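Hypothetical protein PP5205 (Pseudomonas putida, PDB 2G2X) is of unknown function but carries an EVE domain, related to the ASCH and PUA domains, and so possibly binds RNA or modified nucleic acid. Local coordinates at residues A60-I65 / A100-F105. Numbering follows the deposited sequence.
Sequences AGIARI and AHVQTF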
ATOM      1  N   ALA A  60      -7.297  -6.762  -3.059  1.00 12.02           N
ATOM      2  CA  ALA A  60      -7.231  -7.569  -4.274  1.00 11.47           C
ATOM      3  C   ALA A  60      -6.141  -8.636  -4.291  1.00 11.04           C
ATOM      4  O   ALA A  60      -6.171  -9.544  -5.132  1.00 10.20           O
ATOM      5  CB  ALA A  60      -7.075  -6.657  -5.486  1.00 11.42           C
ATOM      6  N   GLY A  61      -5.185  -8.538  -3.374  1.00  8.56           N
ATOM      7  CA  GLY A  61      -4.126  -9.528  -3.340  1.00  9.21           C
ATOM      8  C   GLY A  61      -2.997  -9.244  -2.371  1.00  9.22           C
ATOM      9  O   GLY A  61      -3.106  -8.381  -1.496  1.00  8.67           O
ATOM     10  N   ILE A  62      -1.902  -9.978  -2.533  1.00  7.54           N
ATOM     11  CA  ILE A  62      -0.746  -9.825  -1.665  1.00  7.04           C
ATOM     12  C   ILE A  62       0.503  -9.542  -2.477  1.00  6.63           C
ATOM     13  O   ILE A  62       0.679 -10.085  -3.564  1.00  6.46           O
ATOM     14  CB  ILE A  62      -0.499 -11.107  -0.838  1.00  6.91           C
ATOM     15  CG1 ILE A  62      -1.735 -11.412   0.011  1.00  8.29           C
ATOM     16  CG2 ILE A  62       0.754 -10.939   0.035  1.00  4.86           C
ATOM     17  CD1 ILE A  62      -1.699 -12.773   0.699  1.00 10.85           C
ATOM     18  N   ALA A  63       1.362  -8.686  -1.936  1.00  5.38           N
ATOM     19  CA  ALA A  63       2.622  -8.338  -2.580  1.00  6.13           C
ATOM     20  C   ALA A  63       3.679  -8.248  -1.483  1.00  7.96           C
ATOM     21  O   ALA A  63       3.350  -8.319  -0.296  1.00  8.89           O
ATOM     22  CB  ALA A  63       2.495  -7.004  -3.319  1.00  3.03           C
ATOM     23  N   ARG A  64       4.940  -8.086  -1.872  1.00  8.99           N
ATOM     24  CA  ARG A  64       6.024  -8.005  -0.903  1.00  9.25           C
ATOM     25  C   ARG A  64       6.985  -6.847  -1.169  1.00  7.47           C
ATOM     26  O   ARG A  64       7.073  -6.344  -2.287  1.00  7.23           O
ATOM     27  CB  ARG A  64       6.810  -9.321  -0.890  1.00 12.84           C
ATOM     28  CG  ARG A  64       7.566  -9.625  -2.183  1.00 17.90           C
ATOM     29  CD  ARG A  64       8.401 -10.897  -2.043  1.00 24.52           C
ATOM     30  NE  ARG A  64       9.265 -11.126  -3.201  1.00 29.99           N
ATOM     31  CZ  ARG A  64       8.820 -11.433  -4.417  1.00 32.01           C
ATOM     32  NH1 ARG A  64       7.517 -11.556  -4.633  1.00 35.04           N
ATOM     33  NH2 ARG A  64       9.673 -11.615  -5.419  1.00 31.02           N
ATOM     34  N   ILE A  65       7.707  -6.435  -0.129  1.00  6.17           N
ATOM     35  CA  ILE A  65       8.675  -5.349  -0.234  1.00  6.10           C
ATOM     36  C   ILE A  65      10.003  -5.910  -0.728  1.00  7.40           C
ATOM     37  O   ILE A  65      10.574  -6.798  -0.092  1.00  7.10           O
ATOM     38  CB  ILE A  65       8.919  -4.681   1.132  1.00  5.34           C
ATOM     39  CG1 ILE A  65       7.588  -4.223   1.735  1.00  5.26           C
ATOM     40  CG2 ILE A  65       9.876  -3.509   0.972  1.00  4.31           C
ATOM     41  CD1 ILE A  65       6.788  -3.294   0.829  1.00  4.16           C
ATOM     42  N   ALA A 100       6.914  -6.299  -5.233  1.00  8.55           N
ATOM     43  CA  ALA A 100       6.783  -7.377  -6.194  1.00  8.26           C
ATOM     44  C   ALA A 100       5.510  -8.137  -5.860  1.00  9.45           C
ATOM     45  O   ALA A 100       5.066  -8.168  -4.706  1.00  8.05           O
ATOM     46  CB  ALA A 100       7.994  -8.298  -6.135  1.00  9.38           C
ATOM     47  N   HIS A 101       4.926  -8.735  -6.888  1.00  9.32           N
ATOM     48  CA  HIS A 101       3.690  -9.488  -6.766  1.00 10.63           C
ATOM     49  C   HIS A 101       3.865 -10.814  -6.053  1.00 11.40           C
ATOM     50  O   HIS A 101       4.860 -11.508  -6.249  1.00 13.26           O
ATOM     51  CB  HIS A 101       3.119  -9.758  -8.162  1.00  9.67           C
ATOM     52  CG  HIS A 101       1.905 -10.637  -8.164  1.00 10.71           C
ATOM     53  ND1 HIS A 101       0.623 -10.138  -8.103  1.00 10.26           N
ATOM     54  CD2 HIS A 101       1.782 -11.985  -8.242  1.00  6.69           C
ATOM     55  CE1 HIS A 101      -0.240 -11.138  -8.150  1.00  9.20           C
ATOM     56  NE2 HIS A 101       0.438 -12.270  -8.235  1.00  6.73           N
ATOM     57  N   VAL A 102       2.891 -11.162  -5.219  1.00 12.03           N
ATOM     58  CA  VAL A 102       2.922 -12.443  -4.529  1.00 11.00           C
ATOM     59  C   VAL A 102       1.695 -13.254  -4.935  1.00 10.91           C
ATOM     60  O   VAL A 102       1.816 -14.391  -5.381  1.00 10.90           O
ATOM     61  CB  VAL A 102       2.945 -12.287  -2.995  1.00 10.70           C
ATOM     62  CG1 VAL A 102       2.764 -13.651  -2.339  1.00  9.64           C
ATOM     63  CG2 VAL A 102       4.269 -11.681  -2.551  1.00  8.69           C
ATOM     64  N   GLN A 103       0.512 -12.665  -4.804  1.00 12.00           N
ATOM     65  CA  GLN A 103      -0.704 -13.384  -5.164  1.00 14.08           C
ATOM     66  C   GLN A 103      -1.849 -12.447  -5.515  1.00 14.15           C
ATOM     67  O   GLN A 103      -1.981 -11.359  -4.951  1.00 14.08           O
ATOM     68  CB  GLN A 103      -1.134 -14.293  -4.001  1.00 16.56           C
ATOM     69  CG  GLN A 103      -1.934 -15.533  -4.401  1.00 17.84           C
ATOM     70  CD  GLN A 103      -2.454 -16.308  -3.195  1.00 20.67           C
ATOM     71  OE1 GLN A 103      -2.546 -17.538  -3.218  1.00 22.20           O
ATOM     72  NE2 GLN A 103      -2.809 -15.586  -2.139  1.00 21.11           N
ATOM     73  N   THR A 104      -2.672 -12.868  -6.461  1.00 14.52           N
ATOM     74  CA  THR A 104      -3.832 -12.080  -6.843  1.00 15.23           C
ATOM     75  C   THR A 104      -5.054 -12.905  -6.465  1.00 14.39           C
ATOM     76  O   THR A 104      -5.232 -14.016  -6.965  1.00 11.17           O
ATOM     77  CB  THR A 104      -3.854 -11.776  -8.363  1.00 15.67           C
ATOM     78  OG1 THR A 104      -5.186 -11.420  -8.766  1.00 16.09           O
ATOM     79  CG2 THR A 104      -3.407 -12.979  -9.147  1.00 20.44           C
ATOM     80  N   PHE A 105      -5.878 -12.376  -5.562  1.00 13.92           N
ATOM     81  CA  PHE A 105      -7.080 -13.090  -5.135  1.00 14.19           C
ATOM     82  C   PHE A 105      -8.067 -13.231  -6.285  1.00 15.90           C
ATOM     83  O   PHE A 105      -8.218 -12.313  -7.094  1.00 16.34           O
ATOM     84  CB  PHE A 105      -7.761 -12.361  -3.977  1.00 11.39           C
ATOM     85  CG  PHE A 105      -6.895 -12.211  -2.756  1.00 10.12           C
ATOM     86  CD1 PHE A 105      -5.785 -13.036  -2.560  1.00  8.46           C
ATOM     87  CD2 PHE A 105      -7.206 -11.270  -1.783  1.00  9.31           C
ATOM     88  CE1 PHE A 105      -5.001 -12.926  -1.411  1.00  9.01           C
ATOM     89  CE2 PHE A 105      -6.429 -11.147  -0.622  1.00  9.27           C
ATOM     90  CZ  PHE A 105      -5.325 -11.979  -0.438  1.00  9.09           C
TER
HETATM   91  O   HOH W   1      -8.354  -9.650  -6.695  1.00  8.59           O
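The phenyl ring of Phe105 lies flat against Gly61, whose CA stands 3.7 Å from the ring centroid and almost on the ring normal, a CH-pi contact. CG of Phe105 is anti to its carbonyl carbon (chi1 -60°), which swings the ring back across the neighbouring strand; Gln103 NE2 lies at the ring edge, and Ile62 crosses obliquely, its CG1 3.7 Å from Phe105 CZ. The Arg64 guanidinium carries Ala100 CB over one face, with His101 O and Val102 CG2 at its edge. Its NH1 makes a weak, bent bond to His101 O, at the end of a chain extended from CG to NE. The imidazole of His101 has Gln103 N over one face and Thr104 CB at its edge, while helix 15-21 also touches this side chain. Residues 60-65 and 100-105 are antiparallel neighbours in the mixed sheet of the EVE domain, strand 58-71 lying between 95-110 and 46-51. A classic beta bulge breaks their register: Val102 and Gln103 both face Ile62, whose O accepts from Val102 N in the carbonyl plane, on a lone pair, and from Gln103 N above that plane. Within the bulge Val102 points toward the partner strand, setting CG2 3.6 Å from Ala63 C. An alanine in place of Phe105 would remove the ring and is likely to leave Gly61 CA and Ile62 CG1 less well packed. Gly61 CA makes a CA-H...O contact with Gln103 O at 3.2 Å, and a CB on this residue would point almost into that oxygen. At the far end Arg64 and Ala100 exchange two backbone bonds, the one from Arg64 N running nearly along the C=O axis of Ala100. Ala60 O takes Phe105 N at 2.9 Å and also a water, which donates its other proton to Phe105 O.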